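Local coordinates for putative lipase (Bacteroides thetaiotaomicron VPI-5482, PDB 3BZW), which probably hydrolyses ester bonds in lipids such as lysophospholipids, as a member of the GDSL-like SGNH hydrolase family, at residues C191-Y194 with I195-V199. Residues are numbered along the deposited sequence; the frame is centred on the assembly and turned at random.
Sequences CGEY and IDAYV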
loop_
_atom_site.group_PDB
_atom_site.type_symbol
_atom_site.label_atom_id
_atom_site.label_comp_id
_atom_site.label_asym_id
_atom_site.label_seq_id
_atom_site.Cartn_x
_atom_site.Cartn_y
_atom_site.Cartn_z
ATOM N N CYS A 191 17.789 -13.287 20.659
ATOM C CA CYS A 191 17.486 -11.871 20.802
ATOM C C CYS A 191 16.362 -11.422 19.873
ATOM O O CYS A 191 16.264 -10.251 19.517
ATOM C CB CYS A 191 18.750 -10.998 20.632
ATOM S SG CYS A 191 19.668 -11.109 19.083
ATOM N N GLY A 192 15.514 -12.377 19.500
ATOM C CA GLY A 192 14.357 -12.098 18.663
ATOM C C GLY A 192 14.592 -11.741 17.211
ATOM O O GLY A 192 13.823 -10.981 16.628
ATOM N N GLU A 193 15.634 -12.302 16.613
ATOM C CA GLU A 193 15.944 -12.013 15.219
ATOM C C GLU A 193 16.005 -13.282 14.376
ATOM O O GLU A 193 16.397 -14.347 14.861
ATOM C CB GLU A 193 17.294 -11.291 15.123
ATOM C CG GLU A 193 17.357 -9.950 15.843
ATOM C CD GLU A 193 16.769 -8.809 15.034
ATOM O OE1 GLU A 193 16.180 -9.061 13.961
ATOM O OE2 GLU A 193 16.898 -7.650 15.480
ATOM N N TYR A 194 15.590 -13.173 13.118
ATOM C CA TYR A 194 15.669 -14.306 12.209
ATOM C C TYR A 194 17.019 -14.154 11.521
ATOM O O TYR A 194 17.606 -13.072 11.539
ATOM C CB TYR A 194 14.557 -14.262 11.151
ATOM C CG TYR A 194 13.176 -14.604 11.669
ATOM C CD1 TYR A 194 12.196 -13.620 11.804
ATOM C CD2 TYR A 194 12.844 -15.919 12.014
ATOM C CE1 TYR A 194 10.918 -13.933 12.266
ATOM C CE2 TYR A 194 11.566 -16.242 12.478
ATOM C CZ TYR A 194 10.609 -15.242 12.601
ATOM O OH TYR A 194 9.347 -15.548 13.068
ATOM N N ILE A 195 17.511 -15.232 10.921
ATOM C CA ILE A 195 18.788 -15.198 10.216
ATOM C C ILE A 195 18.785 -14.050 9.200
ATOM O O ILE A 195 19.833 -13.479 8.890
ATOM C CB ILE A 195 19.045 -16.557 9.494
ATOM C CG1 ILE A 195 20.388 -16.534 8.761
ATOM C CG2 ILE A 195 17.920 -16.849 8.516
ATOM C CD1 ILE A 195 21.603 -16.427 9.676
ATOM N N ASP A 196 17.592 -13.712 8.706
ATOM C CA ASP A 196 17.394 -12.639 7.723
ATOM C C ASP A 196 18.127 -11.345 8.072
ATOM O O ASP A 196 18.760 -10.726 7.218
ATOM C CB ASP A 196 15.905 -12.298 7.603
ATOM C CG ASP A 196 15.050 -13.496 7.260
ATOM O OD1 ASP A 196 15.455 -14.637 7.563
ATOM O OD2 ASP A 196 13.953 -13.285 6.699
ATOM N N ALA A 197 18.003 -10.924 9.327
ATOM C CA ALA A 197 18.625 -9.688 9.788
ATOM C C ALA A 197 20.137 -9.687 9.608
ATOM O O ALA A 197 20.731 -8.653 9.301
ATOM C CB ALA A 197 18.281 -9.452 11.253
ATOM N N TYR A 198 20.753 -10.848 9.793
ATOM C CA TYR A 198 22.197 -10.969 9.676
ATOM C C TYR A 198 22.645 -11.029 8.222
ATOM O O TYR A 198 23.770 -10.674 7.903
ATOM C CB TYR A 198 22.664 -12.194 10.465
ATOM C CG TYR A 198 22.291 -12.085 11.927
ATOM C CD1 TYR A 198 23.175 -11.526 12.858
ATOM C CD2 TYR A 198 21.014 -12.442 12.365
ATOM C CE1 TYR A 198 22.789 -11.316 14.186
ATOM C CE2 TYR A 198 20.619 -12.237 13.687
ATOM C CZ TYR A 198 21.507 -11.671 14.590
ATOM O OH TYR A 198 21.099 -11.436 15.882
ATOM N N VAL A 199 21.748 -11.465 7.345
ATOM C CA VAL A 199 22.036 -11.530 5.921
ATOM C C VAL A 199 21.889 -10.116 5.345
ATOM O O VAL A 199 22.766 -9.616 4.635
ATOM C CB VAL A 199 21.038 -12.481 5.208
ATOM C CG1 VAL A 199 21.185 -12.371 3.702
ATOM C CG2 VAL A 199 21.283 -13.914 5.660
#
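Glu193 and Tyr198 cross at about a right angle at the N-terminal end of helix 195-210, a loop-to-helix junction of the SGNH-hydrolase fold with its parallel sheet; carboxylate and ring planes lie 85° apart. The Glu193 chain meets the ring with its aliphatic root: CB lies 3.7 Å from Tyr198 CE2, in an oblique approach. A bend at chi2 (-82°) then turns the carboxylate off the phenol toward the methyl of Ala197, with Glu193 OE1 3.4 Å from Ala197 CB. At the far end of the ring, Tyr198 OH sits 3.5 Å from Cys191 SG, a van der Waals contact; the hydroxyl's hydrogen bonds go to Val105 O and Asn189 ND2. Because Asn189 OD1 also accepts from the backbone N of Cys191 and Glu193, one amide ties the phenol to the loop. Tyr194 O approaches the ring edge, 3.6 Å from Tyr198 CD2, and accepts a hydrogen bond from Ala197 N (3.1 Å, 144° at the hydrogen), closing the turn into the helix. A leucine in place of Tyr198 would probably leave Val105 O and Asn189 ND2 without their hydroxyl partner. Tyr194 CB lies 3.7 Å from Asp196 OD1. In the second subunit, Arg134 makes a cation-pi contact with the Tyr194 ring and a salt bridge with Asp196 OD1, while Glu113 bonds Tyr194 OH; the Asp196 charge is thus probably balanced across the interface.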